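PDB 3Q15: response regulator aspartate phosphatase H from Bacillus subtilis, which regulates sporulation and competence by dephosphorylating the response regulator Spo0F and by acting on the response regulator ComA. Local coordinates for residues Phe186-Asn191 with Leu202-Ala207; Asn17-Met22 with Phe60-Met65; Ser324-Lys329 with Ala333-Cys338. All coordinates share one frame; numbering follows the deposited sequence.

Interaction 1. Residues Phe186-Asn191 with Leu202-Ala207; sequences FVIAGN and LPHLEA
The two-helix hairpin of the predicted third tetratricopeptide repeat is joined here by Ala189 and Ile188 of one helix meeting Leu205 and His204 of the next. The closest touch is Ala189 CB to Leu205 CD2 at 3.4 Å, tighter than ordinary van der Waals spacing for two carbons. Leu205 CG also lies 3.7 Å from Ala189 CB, so the methyl of the alanine sits against the branch point of the leucine as well as one of its ends. The same Leu205 CD2 reaches the ring of Phe186, with CD1 of that ring 3.9 Å away and the two side chains crossing at roughly a right angle. Although the CB of Phe186 points away from the partner helix, its CG is anti to the carbonyl carbon (chi1 -71°), which brings the ring back to Leu205.

Between the short segments the axes approach to 8.4 Å and run antiparallel at 160°. A small residue is consistent with this closeness: the CA atoms of Ala189 and His204 are 6.1 Å apart, and Ala189 also touches Ala201 one turn earlier on helix 198-214. Small residues where the paired helices come nearest are a hallmark of the tetratricopeptide repeat.

On the other flank Ile188 places CG2, the branch anti to its backbone N, over the middle of the His204 ring. The methyl is 3.7 Å from the ring centroid and only 11° off the normal, which defines a CH-pi contact rather than an edge approach. The imidazole, supported on this face, hydrogen-bonds through NE2 to the terminal carboxylate atom OXT of Tyr378 of the second subunit. Within its own subunit, Ile188 also packs on Leu168 of helix 157-172, while the Phe186 ring meets Ile223 and Asn227 of helix 218-235.

Interaction 2. Residues Asn17-Met22 with Phe60-Met65; sequences NEWYKM and FRHQLM
A water oxygen is held by two groups, Arg61 NE, which donates to it at 2.7 Å, and Tyr20 OH at 2.8 Å. It lies in the plane of the guanidinium and of the phenol ring, although those planes are nearly perpendicular. This bridge joins the first and third helices of the N-terminal three-helix bundle. Beside it the aliphatic part of Arg61 does the direct touching: its CG lies 3.8 Å from Tyr20 CE1.

One residue away on each helix, Trp19 NE1 donates to His62 ND1 at 3.2 Å, with an N-H...N angle of 160°. The acceptor is in the indole plane, but the donor stands 38° out of the imidazole plane. Trp19 reaches across because its CG is anti to the backbone N (chi1 176°). On the far side of the imidazole, His62 NE2 is hydrogen-bonded to Glu32 OE2, bringing the second helix into the same chain of contacts. With an alanine in place of Trp19, His62 ND1 would probably lose its donor and a gap would open beside the imidazole, leaving Glu32 to steady the ring's rotation. CZ2 of the indole's six-membered ring adds an apolar touch, 3.8 Å from His62 CB.

Interaction 3. Residues Ser324-Lys329 with Ala333-Cys338; sequences SYFEKK and AYIEAC
Phe326 forms the tightly packed part of this contact, with Tyr334, Ile335 and Cys338 gathered about it, whereas Glu327 meets Ile335 along the solvent side. Tyr334 approaches the phenylalanine ring in two ways. Its CB stands over one face, 3.9 Å from the centroid and 14° off the normal, somewhat toward the rim, a CH-pi contact. Beyond that carbon the phenol ring turns its edge to the same face in a T-shaped pair, with centroids 5.5 Å apart and planes at 69°. Cys338 comes from a different direction: SG lies near the plane of the ring, 4.1 Å from Phe326 CE2, as a sulfur-aromatic contact at the edge. Closer to the backbone, Phe326 CB rests 3.6 Å from Ile335 CG1.

These residues join two antiparallel helices, 316-328 and 332-348, in a helical hairpin of the C-terminal tetratricopeptide-repeat domain, the second helix running into the predicted sixth repeat. The segment axes are 9.3 Å apart at an angle of 152°, and the short turn between them adds Leu331 to the surroundings of Phe326. The core continues past the pair, since Cys338 also packs on Leu302 and Phe305 of helix 299-310, and Ile335 on Ala365 of helix 352-372.

The solvent side is set apart by exposure and area, not by distance. Ile335 CD1 meets the aliphatic portion of Glu327, 3.5 Å from its CG, and the two side chains cross at about a right angle. The bend at chi2 folds the glutamate and brings OE1 too within van der Waals distance of Ile335 CD1, at 3.8 Å, with no polar bond involved. Glu327 is exposed, and it buries 26 Å² here against 94 Å² for Phe326.

How the interactions relate
From the N terminus the chain first closes interaction 2, where helix 49-67 returns to helix 9-24 with helix 28-41 intervening in the sequence. Interaction 1 then closes a much shorter excursion, the turn between helices 178-194 and 198-214, and interaction 3 the shortest, between helices 316-328 and 332-348. The three loops follow in series, so none nests in or crosses another. Interaction 2 belongs to the N-terminal bundle and lies across the chain's centre from both others, its centre 42 Å from that of interaction 1 and 46 Å from that of interaction 3. Interactions 1 and 3 fasten separate helical hairpins of the repeat domain, with centres 27 Å apart.

Interaction 1. Residues Phe186-Asn191 with Leu202-Ala207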
loop_
_atom_site.group_PDB
_atom_site.type_symbol
_atom_site.label_atom_id
_atom_site.label_comp_id
_atom_site.label_asym_id
_atom_site.label_seq_id
_atom_site.Cartn_x
_atom_site.Cartn_y
_atom_site.Cartn_z
ATOM N N PHE A 186 -1.371 13.836 -14.060
ATOM C CA PHE A 186 -1.667 14.677 -12.899
ATOM C C PHE A 186 -1.485 13.905 -11.596
ATOM O O PHE A 186 -0.932 14.425 -10.626
ATOM C CB PHE A 186 -3.087 15.253 -12.975
ATOM C CG PHE A 186 -3.257 16.310 -14.029
ATOM C CD1 PHE A 186 -2.154 16.859 -14.664
ATOM C CD2 PHE A 186 -4.518 16.757 -14.384
ATOM C CE1 PHE A 186 -2.304 17.833 -15.637
ATOM C CE2 PHE A 186 -4.675 17.731 -15.356
ATOM C CZ PHE A 186 -3.564 18.270 -15.983
ATOM N N VAL A 187 -1.953 12.660 -11.576
ATOM C CA VAL A 187 -1.824 11.826 -10.388
ATOM C C VAL A 187 -0.357 11.560 -10.066
ATOM O O VAL A 187 0.059 11.650 -8.912
ATOM C CB VAL A 187 -2.582 10.500 -10.539
ATOM C CG1 VAL A 187 -2.271 9.578 -9.368
ATOM C CG2 VAL A 187 -4.079 10.764 -10.631
ATOM N N ILE A 188 0.428 11.250 -11.091
ATOM C CA ILE A 188 1.855 11.013 -10.906
ATOM C C ILE A 188 2.551 12.255 -10.350
ATOM O O ILE A 188 3.346 12.167 -9.413
ATOM C CB ILE A 188 2.520 10.586 -12.223
ATOM C CG1 ILE A 188 1.913 9.273 -12.717
ATOM C CG2 ILE A 188 4.021 10.441 -12.044
ATOM C CD1 ILE A 188 2.400 8.857 -14.104
ATOM N N ALA A 189 2.251 13.412 -10.933
ATOM C CA ALA A 189 2.799 14.672 -10.445
ATOM C C ALA A 189 2.382 14.918 -8.998
ATOM O O ALA A 189 3.212 15.255 -8.155
ATOM C CB ALA A 189 2.344 15.821 -11.324
ATOM N N GLY A 190 1.091 14.748 -8.720
ATOM C CA GLY A 190 0.562 14.949 -7.383
ATOM C C GLY A 190 1.284 14.089 -6.366
ATOM O O GLY A 190 1.576 14.535 -5.254
ATOM N N ASN A 191 1.584 12.852 -6.753
ATOM C CA ASN A 191 2.297 11.927 -5.880
ATOM C C ASN A 191 3.706 12.412 -5.558
ATOM O O ASN A 191 4.139 12.388 -4.403
ATOM C CB ASN A 191 2.334 10.521 -6.487
ATOM C CG ASN A 191 0.992 9.816 -6.400
ATOM O OD1 ASN A 191 0.105 10.239 -5.656
ATOM N ND2 ASN A 191 0.838 8.732 -7.154
ATOM N N LEU A 202 7.291 18.005 -12.573
ATOM C CA LEU A 202 7.214 18.946 -13.684
ATOM C C LEU A 202 7.190 18.283 -15.066
ATOM O O LEU A 202 6.362 18.641 -15.904
ATOM C CB LEU A 202 8.335 19.989 -13.599
ATOM C CG LEU A 202 8.303 21.085 -14.672
ATOM C CD1 LEU A 202 6.999 21.873 -14.605
ATOM C CD2 LEU A 202 9.506 22.008 -14.535
ATOM N N PRO A 203 8.089 17.312 -15.311
ATOM C CA PRO A 203 8.091 16.674 -16.632
ATOM C C PRO A 203 6.728 16.083 -16.982
ATOM O O PRO A 203 6.285 16.206 -18.121
ATOM C CB PRO A 203 9.136 15.561 -16.487
ATOM C CG PRO A 203 10.042 16.037 -15.408
ATOM C CD PRO A 203 9.156 16.781 -14.443
ATOM N N HIS A 204 6.065 15.466 -16.011
ATOM C CA HIS A 204 4.761 14.860 -16.263
ATOM C C HIS A 204 3.699 15.919 -16.534
ATOM O O HIS A 204 2.824 15.733 -17.380
ATOM C CB HIS A 204 4.356 13.950 -15.100
ATOM C CG HIS A 204 5.343 12.858 -14.831
ATOM N ND1 HIS A 204 5.454 11.742 -15.634
ATOM C CD2 HIS A 204 6.284 12.724 -13.868
ATOM C CE1 HIS A 204 6.413 10.962 -15.169
ATOM N NE2 HIS A 204 6.932 11.534 -14.097
ATOM N N LEU A 205 3.784 17.038 -15.824
ATOM C CA LEU A 205 2.855 18.136 -16.056
ATOM C C LEU A 205 3.047 18.722 -17.453
ATOM O O LEU A 205 2.082 19.134 -18.098
ATOM C CB LEU A 205 3.015 19.220 -14.987
ATOM C CG LEU A 205 2.658 18.799 -13.556
ATOM C CD1 LEU A 205 2.820 19.964 -12.593
ATOM C CD2 LEU A 205 1.242 18.246 -13.485
ATOM N N GLU A 206 4.288 18.749 -17.925
ATOM C CA GLU A 206 4.566 19.276 -19.257
ATOM C C GLU A 206 4.027 18.344 -20.339
ATOM O O GLU A 206 3.461 18.801 -21.331
ATOM C CB GLU A 206 6.064 19.530 -19.448
ATOM C CG GLU A 206 6.611 20.670 -18.596
ATOM C CD GLU A 206 8.111 20.858 -18.748
ATOM O OE1 GLU A 206 8.608 21.960 -18.431
ATOM O OE2 GLU A 206 8.795 19.905 -19.177
ATOM N N ALA A 207 4.198 17.041 -20.147
ATOM C CA ALA A 207 3.663 16.069 -21.097
ATOM C C ALA A 207 2.145 16.167 -21.134
ATOM O O ALA A 207 1.531 16.071 -22.193
ATOM C CB ALA A 207 4.095 14.660 -20.720
#

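Interaction 2. Residues Asn17-Met22 with Phe60-Met65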
loop_
_atom_site.group_PDB
_atom_site.type_symbol
_atom_site.label_atom_id
_atom_site.label_comp_id
_atom_site.label_asym_id
_atom_site.label_seq_id
_atom_site.Cartn_x
_atom_site.Cartn_y
_atom_site.Cartn_z
ATOM N N ASN A 17 -24.982 -4.993 -3.371
ATOM C CA ASN A 17 -24.340 -6.159 -2.778
ATOM C C ASN A 17 -25.322 -6.928 -1.905
ATOM O O ASN A 17 -25.320 -8.158 -1.886
ATOM C CB ASN A 17 -23.143 -5.736 -1.921
ATOM C CG ASN A 17 -21.980 -5.227 -2.748
ATOM O OD1 ASN A 17 -22.070 -5.114 -3.973
ATOM N ND2 ASN A 17 -20.879 -4.909 -2.079
ATOM N N GLU A 18 -26.144 -6.190 -1.164
ATOM C CA GLU A 18 -27.132 -6.801 -0.292
ATOM C C GLU A 18 -28.224 -7.425 -1.142
ATOM O O GLU A 18 -28.710 -8.517 -0.848
ATOM C CB GLU A 18 -27.731 -5.762 0.660
ATOM C CG GLU A 18 -28.777 -6.331 1.597
ATOM C CD GLU A 18 -28.226 -7.428 2.484
ATOM O OE1 GLU A 18 -29.011 -8.309 2.894
ATOM O OE2 GLU A 18 -27.010 -7.405 2.776
ATOM N N TRP A 19 -28.608 -6.712 -2.196
ATOM C CA TRP A 19 -29.559 -7.214 -3.179
ATOM C C TRP A 19 -29.073 -8.562 -3.721
ATOM O O TRP A 19 -29.833 -9.530 -3.787
ATOM C CB TRP A 19 -29.718 -6.181 -4.300
ATOM C CG TRP A 19 -30.606 -6.591 -5.433
ATOM C CD1 TRP A 19 -31.468 -7.649 -5.467
ATOM C CD2 TRP A 19 -30.708 -5.950 -6.709
ATOM N NE1 TRP A 19 -32.103 -7.704 -6.685
ATOM C CE2 TRP A 19 -31.651 -6.668 -7.468
ATOM C CE3 TRP A 19 -30.093 -4.830 -7.286
ATOM C CZ2 TRP A 19 -31.995 -6.312 -8.768
ATOM C CZ3 TRP A 19 -30.433 -4.477 -8.574
ATOM C CH2 TRP A 19 -31.377 -5.215 -9.303
ATOM N N TYR A 20 -27.793 -8.617 -4.082
ATOM C CA TYR A 20 -27.162 -9.828 -4.600
ATOM C C TYR A 20 -27.253 -10.988 -3.615
ATOM O O TYR A 20 -27.519 -12.125 -4.002
ATOM C CB TYR A 20 -25.688 -9.551 -4.906
ATOM C CG TYR A 20 -25.027 -10.575 -5.804
ATOM C CD1 TYR A 20 -25.780 -11.374 -6.656
ATOM C CD2 TYR A 20 -23.649 -10.744 -5.797
ATOM C CE1 TYR A 20 -25.177 -12.310 -7.482
ATOM C CE2 TYR A 20 -23.034 -11.681 -6.619
ATOM C CZ TYR A 20 -23.802 -12.458 -7.458
ATOM O OH TYR A 20 -23.200 -13.387 -8.274
ATOM N N LYS A 21 -27.004 -10.700 -2.341
ATOM C CA LYS A 21 -27.078 -11.718 -1.300
ATOM C C LYS A 21 -28.453 -12.382 -1.270
ATOM O O LYS A 21 -28.560 -13.605 -1.164
ATOM C CB LYS A 21 -26.753 -11.116 0.068
ATOM C CG LYS A 21 -25.293 -10.734 0.259
ATOM C CD LYS A 21 -25.066 -10.141 1.641
ATOM C CE LYS A 21 -23.588 -9.886 1.896
ATOM N NZ LYS A 21 -22.990 -9.038 0.832
ATOM N N MET A 22 -29.505 -11.576 -1.363
ATOM C CA MET A 22 -30.858 -12.113 -1.361
ATOM C C MET A 22 -31.097 -12.985 -2.591
ATOM O O MET A 22 -31.753 -14.023 -2.512
ATOM C CB MET A 22 -31.893 -10.989 -1.291
ATOM C CG MET A 22 -31.879 -10.194 0.013
ATOM S SD MET A 22 -32.103 -11.194 1.504
ATOM C CE MET A 22 -30.399 -11.563 1.936
ATOM N N PHE A 60 -30.065 -8.397 -14.510
ATOM C CA PHE A 60 -30.048 -9.595 -15.340
ATOM C C PHE A 60 -29.937 -10.833 -14.458
ATOM O O PHE A 60 -30.640 -11.824 -14.662
ATOM C CB PHE A 60 -28.884 -9.531 -16.335
ATOM C CG PHE A 60 -28.835 -10.686 -17.301
ATOM C CD1 PHE A 60 -29.708 -10.745 -18.376
ATOM C CD2 PHE A 60 -27.901 -11.699 -17.146
ATOM C CE1 PHE A 60 -29.662 -11.804 -19.268
ATOM C CE2 PHE A 60 -27.850 -12.759 -18.036
ATOM C CZ PHE A 60 -28.731 -12.812 -19.099
ATOM N N ARG A 61 -29.050 -10.763 -13.473
ATOM C CA ARG A 61 -28.870 -11.852 -12.525
ATOM C C ARG A 61 -30.165 -12.088 -11.754
ATOM O O ARG A 61 -30.545 -13.230 -11.499
ATOM C CB ARG A 61 -27.720 -11.533 -11.568
ATOM C CG ARG A 61 -27.415 -12.630 -10.571
ATOM C CD ARG A 61 -27.159 -13.962 -11.260
ATOM N NE ARG A 61 -26.832 -15.004 -10.289
ATOM C CZ ARG A 61 -27.740 -15.724 -9.642
ATOM N NH1 ARG A 61 -29.029 -15.521 -9.869
ATOM N NH2 ARG A 61 -27.363 -16.649 -8.770
ATOM N N HIS A 62 -30.843 -11.001 -11.398
ATOM C CA HIS A 62 -32.123 -11.081 -10.704
ATOM C C HIS A 62 -33.171 -11.793 -11.555
ATOM O O HIS A 62 -33.985 -12.561 -11.042
ATOM C CB HIS A 62 -32.616 -9.683 -10.326
ATOM C CG HIS A 62 -33.960 -9.672 -9.664
ATOM N ND1 HIS A 62 -34.117 -9.675 -8.294
ATOM C CD2 HIS A 62 -35.210 -9.658 -10.185
ATOM C CE1 HIS A 62 -35.406 -9.663 -8.000
ATOM N NE2 HIS A 62 -36.091 -9.653 -9.129
ATOM N N GLN A 63 -33.151 -11.531 -12.859
ATOM C CA GLN A 63 -34.102 -12.155 -13.773
ATOM C C GLN A 63 -33.801 -13.646 -13.939
ATOM O O GLN A 63 -34.713 -14.465 -14.047
ATOM C CB GLN A 63 -34.093 -11.452 -15.132
ATOM C CG GLN A 63 -35.157 -11.959 -16.098
ATOM C CD GLN A 63 -36.569 -11.753 -15.573
ATOM O OE1 GLN A 63 -36.877 -10.717 -14.983
ATOM N NE2 GLN A 63 -37.432 -12.745 -15.778
ATOM N N LEU A 64 -32.519 -13.991 -13.958
ATOM C CA LEU A 64 -32.116 -15.390 -14.002
ATOM C C LEU A 64 -32.699 -16.153 -12.821
ATOM O O LEU A 64 -33.135 -17.292 -12.964
ATOM C CB LEU A 64 -30.590 -15.518 -14.006
ATOM C CG LEU A 64 -29.883 -15.232 -15.332
ATOM C CD1 LEU A 64 -28.376 -15.343 -15.178
ATOM C CD2 LEU A 64 -30.382 -16.177 -16.418
ATOM N N MET A 65 -32.701 -15.522 -11.650
ATOM C CA MET A 65 -33.254 -16.149 -10.455
ATOM C C MET A 65 -34.734 -16.474 -10.640
ATOM O O MET A 65 -35.185 -17.565 -10.295
ATOM C CB MET A 65 -33.071 -15.251 -9.232
ATOM C CG MET A 65 -33.792 -15.767 -7.997
ATOM S SD MET A 65 -33.700 -14.620 -6.615
ATOM C CE MET A 65 -34.562 -13.202 -7.293
HETATM O O HOH W 1 -24.105 -14.807 -10.514
#

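Interaction 3. Residues Ser324-Lys329 with Ala333-Cys338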
loop_
_atom_site.group_PDB
_atom_site.type_symbol
_atom_site.label_atom_id
_atom_site.label_comp_id
_atom_site.label_asym_id
_atom_site.label_seq_id
_atom_site.Cartn_x
_atom_site.Cartn_y
_atom_site.Cartn_z
ATOM N N SER A 324 -10.114 30.187 13.109
ATOM C CA SER A 324 -11.141 29.619 13.972
ATOM C C SER A 324 -12.228 28.964 13.126
ATOM O O SER A 324 -12.737 27.891 13.460
ATOM C CB SER A 324 -11.750 30.705 14.859
ATOM O OG SER A 324 -12.811 30.184 15.636
ATOM N N TYR A 325 -12.576 29.621 12.025
ATOM C CA TYR A 325 -13.555 29.089 11.086
ATOM C C TYR A 325 -13.069 27.772 10.503
ATOM O O TYR A 325 -13.819 26.801 10.425
ATOM C CB TYR A 325 -13.805 30.087 9.958
ATOM C CG TYR A 325 -14.787 29.597 8.919
ATOM C CD1 TYR A 325 -16.152 29.613 9.169
ATOM C CD2 TYR A 325 -14.351 29.125 7.690
ATOM C CE1 TYR A 325 -17.053 29.171 8.227
ATOM C CE2 TYR A 325 -15.246 28.679 6.741
ATOM C CZ TYR A 325 -16.597 28.706 7.016
ATOM O OH TYR A 325 -17.499 28.265 6.078
ATOM N N PHE A 326 -11.806 27.751 10.087
ATOM C CA PHE A 326 -11.191 26.544 9.550
ATOM C C PHE A 326 -11.176 25.433 10.597
ATOM O O PHE A 326 -11.473 24.277 10.293
ATOM C CB PHE A 326 -9.766 26.831 9.074
ATOM C CG PHE A 326 -9.692 27.643 7.805
ATOM C CD1 PHE A 326 -10.739 27.643 6.899
ATOM C CD2 PHE A 326 -8.566 28.400 7.516
ATOM C CE1 PHE A 326 -10.667 28.385 5.734
ATOM C CE2 PHE A 326 -8.489 29.142 6.354
ATOM C CZ PHE A 326 -9.540 29.134 5.461
ATOM N N GLU A 327 -10.814 25.787 11.828
ATOM C CA GLU A 327 -10.804 24.834 12.932
ATOM C C GLU A 327 -12.157 24.154 13.053
ATOM O O GLU A 327 -12.242 22.946 13.267
ATOM C CB GLU A 327 -10.473 25.541 14.247
ATOM C CG GLU A 327 -9.016 25.437 14.671
ATOM C CD GLU A 327 -8.656 24.059 15.191
ATOM O OE1 GLU A 327 -7.448 23.760 15.303
ATOM O OE2 GLU A 327 -9.581 23.275 15.493
ATOM N N LYS A 328 -13.216 24.942 12.911
ATOM C CA LYS A 328 -14.573 24.445 13.088
ATOM C C LYS A 328 -14.914 23.364 12.064
ATOM O O LYS A 328 -15.439 22.310 12.416
ATOM C CB LYS A 328 -15.575 25.598 13.011
ATOM C CG LYS A 328 -16.778 25.448 13.930
ATOM C CD LYS A 328 -17.534 26.763 14.066
ATOM C CE LYS A 328 -18.605 26.686 15.145
ATOM N NZ LYS A 328 -19.279 27.998 15.355
ATOM N N LYS A 329 -14.612 23.625 10.798
ATOM C CA LYS A 329 -14.896 22.660 9.740
ATOM C C LYS A 329 -13.777 21.631 9.565
ATOM O O LYS A 329 -13.713 20.940 8.548
ATOM C CB LYS A 329 -15.170 23.378 8.416
ATOM C CG LYS A 329 -16.548 24.013 8.333
ATOM C CD LYS A 329 -16.820 24.561 6.944
ATOM C CE LYS A 329 -18.302 24.840 6.744
ATOM N NZ LYS A 329 -18.824 25.827 7.730
ATOM N N ALA A 333 -5.557 21.294 6.892
ATOM C CA ALA A 333 -4.633 21.575 5.800
ATOM C C ALA A 333 -4.552 23.073 5.533
ATOM O O ALA A 333 -3.471 23.603 5.285
ATOM C CB ALA A 333 -5.052 20.831 4.532
ATOM N N TYR A 334 -5.699 23.748 5.583
ATOM C CA TYR A 334 -5.755 25.187 5.354
ATOM C C TYR A 334 -5.105 25.934 6.509
ATOM O O TYR A 334 -4.419 26.932 6.307
ATOM C CB TYR A 334 -7.200 25.660 5.177
ATOM C CG TYR A 334 -7.852 25.204 3.892
ATOM C CD1 TYR A 334 -7.137 24.491 2.935
ATOM C CD2 TYR A 334 -9.183 25.494 3.632
ATOM C CE1 TYR A 334 -7.736 24.073 1.756
ATOM C CE2 TYR A 334 -9.789 25.083 2.458
ATOM C CZ TYR A 334 -9.063 24.374 1.525
ATOM O OH TYR A 334 -9.662 23.961 0.355
ATOM N N ILE A 335 -5.326 25.444 7.723
ATOM C CA ILE A 335 -4.727 26.050 8.902
ATOM C C ILE A 335 -3.211 25.993 8.804
ATOM O O ILE A 335 -2.534 26.998 9.009
ATOM C CB ILE A 335 -5.198 25.362 10.192
ATOM C CG1 ILE A 335 -6.700 25.572 10.377
ATOM C CG2 ILE A 335 -4.434 25.890 11.401
ATOM C CD1 ILE A 335 -7.236 25.020 11.676
ATOM N N GLU A 336 -2.682 24.818 8.476
ATOM C CA GLU A 336 -1.237 24.650 8.352
ATOM C C GLU A 336 -0.622 25.607 7.332
ATOM O O GLU A 336 0.390 26.252 7.609
ATOM C CB GLU A 336 -0.873 23.211 7.983
ATOM C CG GLU A 336 0.620 23.016 7.797
ATOM C CD GLU A 336 1.011 21.579 7.532
ATOM O OE1 GLU A 336 2.228 21.314 7.430
ATOM O OE2 GLU A 336 0.116 20.715 7.427
ATOM N N ALA A 337 -1.231 25.684 6.152
ATOM C CA ALA A 337 -0.713 26.514 5.073
ATOM C C ALA A 337 -0.777 28.001 5.418
ATOM O O ALA A 337 0.210 28.722 5.267
ATOM C CB ALA A 337 -1.465 26.230 3.778
ATOM N N CYS A 338 -1.935 28.453 5.892
ATOM C CA CYS A 338 -2.093 29.848 6.295
ATOM C C CYS A 338 -1.172 30.210 7.456
ATOM O O CYS A 338 -0.561 31.279 7.466
ATOM C CB CYS A 338 -3.547 30.145 6.661
ATOM S SG CYS A 338 -4.679 30.094 5.258
#